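Local coordinates for Slr0280 protein (Synechocystis sp., PDB 5H3K) that is of unknown function but carries a phosphodiester glycosidase (NAGPA-type) family region, so it may act on sugar phosphodiester linkages, at residues L351-N359 and F492-G500; Y433-A442 and I470-L481. All blocks are in the same frame, centred on the assembly; numbering follows the deposited sequence.

Interaction 1: L351-N359 and F492-G500; sequences LGAVWSQQN and FNAFPNGMG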
loop_
_atom_site.group_PDB
_atom_site.type_symbol
_atom_site.label_atom_id
_atom_site.label_comp_id
_atom_site.label_asym_id
_atom_site.label_seq_id
_atom_site.Cartn_x
_atom_site.Cartn_y
_atom_site.Cartn_z
ATOM N N LEU A 351 -14.598 -7.229 -1.282
ATOM C CA LEU A 351 -15.735 -7.160 -0.364
ATOM C C LEU A 351 -15.883 -5.715 0.123
ATOM O O LEU A 351 -15.351 -5.350 1.176
ATOM C CB LEU A 351 -15.480 -8.078 0.832
ATOM C CG LEU A 351 -15.297 -9.562 0.471
ATOM C CD1 LEU A 351 -14.851 -10.358 1.681
ATOM C CD2 LEU A 351 -16.617 -10.113 -0.084
ATOM N N GLY A 352 -16.574 -4.876 -0.644
ATOM C CA GLY A 352 -16.780 -3.488 -0.246
ATOM C C GLY A 352 -16.548 -2.527 -1.396
ATOM O O GLY A 352 -16.007 -2.909 -2.437
ATOM N N ALA A 353 -16.885 -1.260 -1.178
ATOM C CA ALA A 353 -16.960 -0.285 -2.257
ATOM C C ALA A 353 -15.608 0.078 -2.858
ATOM O O ALA A 353 -14.644 0.333 -2.140
ATOM C CB ALA A 353 -17.662 0.976 -1.776
ATOM N N VAL A 354 -15.542 0.108 -4.187
ATOM C CA VAL A 354 -14.367 0.642 -4.878
ATOM C C VAL A 354 -14.880 1.329 -6.126
ATOM O O VAL A 354 -15.495 0.676 -6.974
ATOM C CB VAL A 354 -13.380 -0.470 -5.335
ATOM C CG1 VAL A 354 -12.224 0.145 -6.106
ATOM C CG2 VAL A 354 -12.842 -1.311 -4.161
ATOM N N TRP A 355 -14.653 2.635 -6.258
ATOM C CA TRP A 355 -15.061 3.318 -7.495
ATOM C C TRP A 355 -14.132 4.462 -7.909
ATOM O O TRP A 355 -13.490 5.102 -7.066
ATOM C CB TRP A 355 -16.534 3.777 -7.435
ATOM C CG TRP A 355 -16.889 5.032 -6.631
ATOM C CD1 TRP A 355 -17.153 6.281 -7.129
ATOM C CD2 TRP A 355 -17.094 5.125 -5.204
ATOM N NE1 TRP A 355 -17.494 7.143 -6.108
ATOM C CE2 TRP A 355 -17.464 6.464 -4.929
ATOM C CE3 TRP A 355 -16.990 4.213 -4.151
ATOM C CZ2 TRP A 355 -17.734 6.905 -3.625
ATOM C CZ3 TRP A 355 -17.244 4.655 -2.865
ATOM C CH2 TRP A 355 -17.618 5.991 -2.608
ATOM N N SER A 356 -14.056 4.708 -9.210
ATOM C CA SER A 356 -13.200 5.780 -9.718
ATOM C C SER A 356 -13.749 6.326 -11.015
ATOM O O SER A 356 -14.224 5.564 -11.854
ATOM C CB SER A 356 -11.759 5.303 -9.915
ATOM O OG SER A 356 -11.661 4.387 -10.979
ATOM N N GLN A 357 -13.668 7.645 -11.176
ATOM C CA GLN A 357 -14.267 8.339 -12.322
ATOM C C GLN A 357 -15.698 7.866 -12.629
ATOM O O GLN A 357 -16.061 7.626 -13.787
ATOM C CB GLN A 357 -13.326 8.274 -13.542
ATOM C CG GLN A 357 -11.928 8.825 -13.197
ATOM C CD GLN A 357 -10.947 8.812 -14.367
ATOM O OE1 GLN A 357 -9.902 9.461 -14.319
ATOM N NE2 GLN A 357 -11.278 8.073 -15.414
ATOM N N GLN A 358 -16.486 7.727 -11.560
ATOM C CA GLN A 358 -17.881 7.271 -11.589
ATOM C C GLN A 358 -18.071 5.852 -12.113
ATOM O O GLN A 358 -19.179 5.460 -12.472
ATOM C CB GLN A 358 -18.787 8.246 -12.360
ATOM C CG GLN A 358 -18.938 9.618 -11.704
ATOM C CD GLN A 358 -20.150 10.398 -12.221
ATOM O OE1 GLN A 358 -21.177 9.819 -12.583
ATOM N NE2 GLN A 358 -20.031 11.718 -12.244
ATOM N N ASN A 359 -16.987 5.095 -12.158
ATOM C CA ASN A 359 -17.018 3.694 -12.566
ATOM C C ASN A 359 -16.876 2.773 -11.347
ATOM O O ASN A 359 -15.837 2.761 -10.674
ATOM C CB ASN A 359 -15.877 3.436 -13.557
ATOM C CG ASN A 359 -15.878 2.023 -14.091
ATOM O OD1 ASN A 359 -16.930 1.470 -14.423
ATOM N ND2 ASN A 359 -14.693 1.420 -14.167
ATOM N N PHE A 492 -22.462 11.401 -0.826
ATOM C CA PHE A 492 -21.566 10.527 -1.579
ATOM C C PHE A 492 -21.807 10.632 -3.078
ATOM O O PHE A 492 -20.901 10.390 -3.876
ATOM C CB PHE A 492 -21.681 9.074 -1.116
ATOM C CG PHE A 492 -20.769 8.735 0.034
ATOM C CD1 PHE A 492 -19.464 8.324 -0.200
ATOM C CD2 PHE A 492 -21.219 8.821 1.344
ATOM C CE1 PHE A 492 -18.609 8.004 0.862
ATOM C CE2 PHE A 492 -20.381 8.504 2.414
ATOM C CZ PHE A 492 -19.073 8.101 2.172
ATOM N N ASN A 493 -23.023 11.005 -3.473
ATOM C CA ASN A 493 -23.332 11.118 -4.899
ATOM C C ASN A 493 -22.533 12.197 -5.638
ATOM O O ASN A 493 -22.442 12.194 -6.873
ATOM C CB ASN A 493 -24.830 11.317 -5.097
ATOM C CG ASN A 493 -25.621 10.142 -4.602
ATOM O OD1 ASN A 493 -25.590 9.063 -5.203
ATOM N ND2 ASN A 493 -26.315 10.324 -3.484
ATOM N N ALA A 494 -21.942 13.111 -4.881
ATOM C CA ALA A 494 -21.143 14.174 -5.479
ATOM C C ALA A 494 -19.747 13.716 -5.874
ATOM O O ALA A 494 -19.071 14.396 -6.652
ATOM C CB ALA A 494 -21.053 15.363 -4.523
ATOM N N PHE A 495 -19.292 12.576 -5.348
ATOM C CA PHE A 495 -17.874 12.225 -5.492
ATOM C C PHE A 495 -17.639 11.065 -6.455
ATOM O O PHE A 495 -18.239 10.003 -6.306
ATOM C CB PHE A 495 -17.250 11.923 -4.122
ATOM C CG PHE A 495 -17.307 13.089 -3.167
ATOM C CD1 PHE A 495 -16.298 14.039 -3.154
ATOM C CD2 PHE A 495 -18.393 13.256 -2.308
ATOM C CE1 PHE A 495 -16.352 15.140 -2.268
ATOM C CE2 PHE A 495 -18.461 14.347 -1.430
ATOM C CZ PHE A 495 -17.436 15.282 -1.407
ATOM N N PRO A 496 -16.761 11.274 -7.445
ATOM C CA PRO A 496 -16.542 10.287 -8.504
ATOM C C PRO A 496 -15.563 9.193 -8.117
ATOM O O PRO A 496 -15.466 8.234 -8.879
ATOM C CB PRO A 496 -15.937 11.125 -9.632
ATOM C CG PRO A 496 -15.152 12.196 -8.897
ATOM C CD PRO A 496 -16.028 12.531 -7.694
ATOM N N ASN A 497 -14.846 9.343 -6.998
ATOM C CA ASN A 497 -13.896 8.332 -6.535
ATOM C C ASN A 497 -14.188 7.955 -5.098
ATOM O O ASN A 497 -14.575 8.796 -4.290
ATOM C CB ASN A 497 -12.451 8.849 -6.599
ATOM C CG ASN A 497 -12.130 9.525 -7.908
ATOM O OD1 ASN A 497 -12.172 8.899 -8.966
ATOM N ND2 ASN A 497 -11.778 10.814 -7.845
ATOM N N GLY A 498 -14.010 6.686 -4.758
ATOM C CA GLY A 498 -14.175 6.305 -3.371
ATOM C C GLY A 498 -13.695 4.922 -3.008
ATOM O O GLY A 498 -13.414 4.085 -3.870
ATOM N N MET A 499 -13.624 4.682 -1.706
ATOM C CA MET A 499 -13.135 3.425 -1.173
ATOM C C MET A 499 -13.874 3.098 0.116
ATOM O O MET A 499 -13.880 3.903 1.065
ATOM C CB MET A 499 -11.629 3.530 -0.894
ATOM C CG MET A 499 -11.024 2.330 -0.155
ATOM S SD MET A 499 -11.103 0.801 -1.091
ATOM C CE MET A 499 -10.144 1.201 -2.548
ATOM N N GLY A 500 -14.470 1.909 0.170
ATOM C CA GLY A 500 -15.047 1.405 1.402
ATOM C C GLY A 500 -14.085 0.480 2.150
ATOM O O GLY A 500 -13.223 -0.189 1.556
HETATM O O HOH W 1 -13.846 -3.126 1.906
HETATM O O HOH W 2 -13.451 -1.673 -0.630
#
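Trp355 lays the face of its indole over the backbone of Gly498: Gly498 CA stands 3.3 Å from the centroid of the Trp355 six-membered ring and only 3° off its normal, a CH-pi contact. A side chain on Gly498 would run into the ring, so the residue's bareness leaves room for the indole to lie this close. Trp355 holds chi1 at 78°, its CG between the backbone N and the carbonyl carbon, which folds the indole across the partner strand. At the ring's edge NE1 of Trp355 donates almost straight to Phe495 O (3.0 Å), the acceptor lying in the indole plane and thereby fixing the ring's rotation. CH2 of Trp355 meets CD1 of Phe492 at 3.8 Å. Strands 354-356 and 497-500 pair antiparallel within a mixed sheet, Trp355 and Gly498 exchanging both backbone bonds; strand 497-500 also pairs with 369-373, and Trp360 stacks on Trp355. Past the strand, OD1 of Asn497 takes the N-H of Gln357 (2.9 Å), while Pro496 O receives Gln358 N at 2.9 Å on an in-plane lone pair; both bonds grip the type I' turn 356-359. Near-linear bonds thus set the register, and the indole packs on backbone with its own N-H satisfied.

Interaction 2: Y433-A442 and I470-L481; sequences YVVQNSQVTA and IPAGVLAVGTTL
With chi1 at -58°, Tyr433 has CG anti to its carbonyl carbon, and Leu475 adopts the same first torsion (chi1 -63°); together these settings bring the phenol ring and the leucine branch into contact at about a right angle. CD1 of Leu475 sits over one face of the Tyr433 ring, 3.8 Å from its centroid and 15° off the normal, a CH-pi contact, while CB of Leu475 touches CD1 of Tyr433 at 3.6 Å. From another direction CD1 of Ile470 approaches CE2 of Tyr433 (3.7 Å), the two side chains sliding past each other. With an alanine in place of Tyr433 the ring is gone, and Leu475 CD1 and Ile470 CD1 would probably face a gap.

Val440 is the other apolar centre. Its CG2 lies 3.9 Å from CD1 of Leu481, a methyl that also meets CG2 of Val435, and both its N-H and its carbonyl are bonded to 470-481: Val440 N donates to Thr479 O in the carbonyl plane (2.9 Å), and Val440 O accepts from Gly478 N (2.8 Å). Leu481 N adds a bond to Ser438 O at 2.7 Å. The type II turn 476-479 is braced from within, because Ala476 O accepts both the N-H and the hydroxyl of Thr479 from the same face of its plane.

The segment 470-481 thus packs as a loop against the hairpin 433-442, with a single bridge between Gln439 and Thr480. Strand 460-466 pairs with the hairpin's first strand and touches Ile470 and Leu481, while strands 379-392 and 397-403 both meet Leu475.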
loop_
_atom_site.group_PDB
_atom_site.type_symbol
_atom_site.label_atom_id
_atom_site.label_comp_id
_atom_site.label_asym_id
_atom_site.label_seq_id
_atom_site.Cartn_x
_atom_site.Cartn_y
_atom_site.Cartn_z
ATOM N N TYR A 433 -29.988 -13.368 -15.567
ATOM C CA TYR A 433 -30.625 -12.703 -16.695
ATOM C C TYR A 433 -29.554 -11.925 -17.429
ATOM O O TYR A 433 -28.873 -11.076 -16.832
ATOM C CB TYR A 433 -31.728 -11.759 -16.211
ATOM C CG TYR A 433 -32.790 -12.464 -15.396
ATOM C CD1 TYR A 433 -33.995 -12.853 -15.971
ATOM C CD2 TYR A 433 -32.584 -12.760 -14.051
ATOM C CE1 TYR A 433 -34.971 -13.510 -15.220
ATOM C CE2 TYR A 433 -33.550 -13.419 -13.294
ATOM C CZ TYR A 433 -34.738 -13.789 -13.884
ATOM O OH TYR A 433 -35.690 -14.430 -13.123
ATOM N N VAL A 434 -29.387 -12.231 -18.714
ATOM C CA VAL A 434 -28.385 -11.567 -19.532
ATOM C C VAL A 434 -28.984 -10.299 -20.136
ATOM O O VAL A 434 -30.058 -10.341 -20.747
ATOM C CB VAL A 434 -27.867 -12.488 -20.655
ATOM C CG1 VAL A 434 -26.767 -11.796 -21.435
ATOM C CG2 VAL A 434 -27.362 -13.797 -20.074
ATOM N N VAL A 435 -28.303 -9.171 -19.947
ATOM C CA VAL A 435 -28.756 -7.892 -20.493
ATOM C C VAL A 435 -27.734 -7.388 -21.511
ATOM O O VAL A 435 -26.531 -7.349 -21.236
ATOM C CB VAL A 435 -28.981 -6.843 -19.378
ATOM C CG1 VAL A 435 -29.520 -5.548 -19.969
ATOM C CG2 VAL A 435 -29.940 -7.386 -18.318
ATOM N N GLN A 436 -28.207 -7.049 -22.707
ATOM C CA GLN A 436 -27.344 -6.496 -23.745
ATOM C C GLN A 436 -28.026 -5.285 -24.326
ATOM O O GLN A 436 -29.184 -5.361 -24.714
ATOM C CB GLN A 436 -27.089 -7.519 -24.852
ATOM C CG GLN A 436 -26.362 -8.764 -24.402
ATOM C CD GLN A 436 -26.137 -9.753 -25.534
ATOM O OE1 GLN A 436 -26.862 -10.745 -25.667
ATOM N NE2 GLN A 436 -25.128 -9.489 -26.354
ATOM N N ASN A 437 -27.323 -4.159 -24.352
ATOM C CA ASN A 437 -27.888 -2.918 -24.870
ATOM C C ASN A 437 -29.253 -2.612 -24.257
ATOM O O ASN A 437 -30.214 -2.302 -24.971
ATOM C CB ASN A 437 -27.991 -2.957 -26.397
ATOM C CG ASN A 437 -28.112 -1.575 -26.997
ATOM O OD1 ASN A 437 -27.527 -0.616 -26.488
ATOM N ND2 ASN A 437 -28.889 -1.456 -28.072
ATOM N N SER A 438 -29.326 -2.735 -22.933
ATOM C CA SER A 438 -30.534 -2.409 -22.162
ATOM C C SER A 438 -31.744 -3.324 -22.385
ATOM O O SER A 438 -32.851 -2.982 -21.976
ATOM C CB SER A 438 -30.949 -0.946 -22.365
ATOM O OG SER A 438 -29.925 -0.053 -21.957
ATOM N N GLN A 439 -31.540 -4.475 -23.015
ATOM C CA GLN A 439 -32.624 -5.448 -23.175
ATOM C C GLN A 439 -32.235 -6.822 -22.661
ATOM O O GLN A 439 -31.114 -7.279 -22.882
ATOM C CB GLN A 439 -33.045 -5.583 -24.650
ATOM C CG GLN A 439 -33.828 -4.420 -25.198
ATOM C CD GLN A 439 -34.345 -4.681 -26.601
ATOM O OE1 GLN A 439 -35.462 -5.165 -26.783
ATOM N NE2 GLN A 439 -33.531 -4.367 -27.597
ATOM N N VAL A 440 -33.171 -7.493 -21.993
ATOM C CA VAL A 440 -32.972 -8.875 -21.580
ATOM C C VAL A 440 -32.897 -9.760 -22.821
ATOM O O VAL A 440 -33.765 -9.686 -23.704
ATOM C CB VAL A 440 -34.108 -9.374 -20.669
ATOM C CG1 VAL A 440 -33.861 -10.810 -20.275
ATOM C CG2 VAL A 440 -34.232 -8.491 -19.420
ATOM N N THR A 441 -31.856 -10.583 -22.899
ATOM C CA THR A 441 -31.668 -11.427 -24.068
ATOM C C THR A 441 -31.719 -12.920 -23.735
ATOM O O THR A 441 -31.946 -13.747 -24.619
ATOM C CB THR A 441 -30.356 -11.091 -24.773
ATOM O OG1 THR A 441 -30.276 -11.832 -25.993
ATOM C CG2 THR A 441 -29.198 -11.458 -23.888
ATOM N N ALA A 442 -31.517 -13.268 -22.465
ATOM C CA ALA A 442 -31.536 -14.668 -22.045
ATOM C C ALA A 442 -31.746 -14.806 -20.541
ATOM O O ALA A 442 -31.502 -13.861 -19.792
ATOM C CB ALA A 442 -30.243 -15.371 -22.480
ATOM N N ILE A 470 -36.856 -12.456 -7.651
ATOM C CA ILE A 470 -37.438 -11.837 -8.841
ATOM C C ILE A 470 -38.692 -12.591 -9.268
ATOM O O ILE A 470 -38.608 -13.745 -9.692
ATOM C CB ILE A 470 -36.429 -11.782 -10.026
ATOM C CG1 ILE A 470 -35.179 -10.984 -9.633
ATOM C CG2 ILE A 470 -37.077 -11.144 -11.248
ATOM C CD1 ILE A 470 -34.147 -10.835 -10.748
ATOM N N PRO A 471 -39.859 -11.934 -9.150
ATOM C CA PRO A 471 -41.154 -12.520 -9.519
ATOM C C PRO A 471 -41.139 -12.976 -10.969
ATOM O O PRO A 471 -40.488 -12.340 -11.805
ATOM C CB PRO A 471 -42.130 -11.352 -9.357
ATOM C CG PRO A 471 -41.464 -10.410 -8.399
ATOM C CD PRO A 471 -39.989 -10.539 -8.692
ATOM N N ALA A 472 -41.846 -14.062 -11.269
ATOM C CA ALA A 472 -41.865 -14.609 -12.622
ATOM C C ALA A 472 -42.438 -13.624 -13.636
ATOM O O ALA A 472 -43.366 -12.860 -13.337
ATOM C CB ALA A 472 -42.631 -15.927 -12.662
ATOM N N GLY A 473 -41.850 -13.629 -14.827
ATOM C CA GLY A 473 -42.364 -12.852 -15.939
ATOM C C GLY A 473 -41.944 -11.395 -15.970
ATOM O O GLY A 473 -42.167 -10.716 -16.972
ATOM N N VAL A 474 -41.342 -10.912 -14.886
ATOM C CA VAL A 474 -40.919 -9.515 -14.796
ATOM C C VAL A 474 -39.794 -9.198 -15.789
ATOM O O VAL A 474 -39.775 -8.126 -16.400
ATOM C CB VAL A 474 -40.485 -9.168 -13.350
ATOM C CG1 VAL A 474 -39.902 -7.768 -13.271
ATOM C CG2 VAL A 474 -41.673 -9.290 -12.405
ATOM N N LEU A 475 -38.866 -10.137 -15.944
ATOM C CA LEU A 475 -37.731 -9.961 -16.858
ATOM C C LEU A 475 -37.795 -10.883 -18.073
ATOM O O LEU A 475 -36.847 -11.629 -18.348
ATOM C CB LEU A 475 -36.410 -10.192 -16.123
ATOM C CG LEU A 475 -36.101 -9.217 -14.987
ATOM C CD1 LEU A 475 -34.718 -9.505 -14.396
ATOM C CD2 LEU A 475 -36.199 -7.787 -15.468
ATOM N N ALA A 476 -38.902 -10.827 -18.807
ATOM C CA ALA A 476 -39.035 -11.611 -20.036
ATOM C C ALA A 476 -37.982 -11.212 -21.075
ATOM O O ALA A 476 -37.584 -10.045 -21.146
ATOM C CB ALA A 476 -40.433 -11.449 -20.612
ATOM N N VAL A 477 -37.540 -12.174 -21.883
ATOM C CA VAL A 477 -36.650 -11.880 -23.014
ATOM C C VAL A 477 -37.267 -10.778 -23.888
ATOM O O VAL A 477 -38.442 -10.862 -24.286
ATOM C CB VAL A 477 -36.363 -13.161 -23.853
ATOM C CG1 VAL A 477 -35.566 -12.835 -25.118
ATOM C CG2 VAL A 477 -35.627 -14.200 -23.004
ATOM N N GLY A 478 -36.495 -9.725 -24.143
ATOM C CA GLY A 478 -36.987 -8.601 -24.922
ATOM C C GLY A 478 -37.319 -7.382 -24.088
ATOM O O GLY A 478 -37.449 -6.274 -24.626
ATOM N N THR A 479 -37.465 -7.571 -22.775
ATOM C CA THR A 479 -37.782 -6.449 -21.883
ATOM C C THR A 479 -36.656 -5.404 -21.877
ATOM O O THR A 479 -35.463 -5.751 -21.810
ATOM C CB THR A 479 -38.053 -6.934 -20.433
ATOM O OG1 THR A 479 -39.065 -7.947 -20.460
ATOM C CG2 THR A 479 -38.534 -5.787 -19.552
ATOM N N THR A 480 -37.039 -4.132 -21.961
ATOM C CA THR A 480 -36.100 -3.009 -21.893
ATOM C C THR A 480 -35.885 -2.607 -20.427
ATOM O O THR A 480 -36.832 -2.615 -19.647
ATOM C CB THR A 480 -36.632 -1.814 -22.717
ATOM O OG1 THR A 480 -36.523 -2.125 -24.114
ATOM C CG2 THR A 480 -35.829 -0.552 -22.446
ATOM N N LEU A 481 -34.644 -2.280 -20.047
ATOM C CA LEU A 481 -34.338 -1.962 -18.647
ATOM C C LEU A 481 -33.587 -0.650 -18.504
ATOM O O LEU A 481 -32.726 -0.312 -19.323
ATOM C CB LEU A 481 -33.510 -3.075 -17.988
ATOM C CG LEU A 481 -34.060 -4.495 -17.945
ATOM C CD1 LEU A 481 -33.009 -5.439 -17.377
ATOM C CD2 LEU A 481 -35.324 -4.561 -17.109
#

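How the interactions relate
After the strands of its N-terminal half the chain reaches 351-359, then runs through strands 369-373, 379-392, 397-403 and 411-415 to the hairpin of 433-442. Interaction 2 closes the shorter loop when 470-481 returns to that hairpin after strand 460-466, with 27 residues between its segments; it ties hairpin 430-446 to the loop leading into strand 481-488. That strand carries the chain on toward 492-500, where interaction 1 closes a loop of 132 intervening residues and joins strand 354-356 to strand 497-500. Interaction 2 is therefore nested inside interaction 1. Their centres lie 27 Å apart and their nearest atoms about 15 Å, so the two do not touch, but both reach the same mixed sheet.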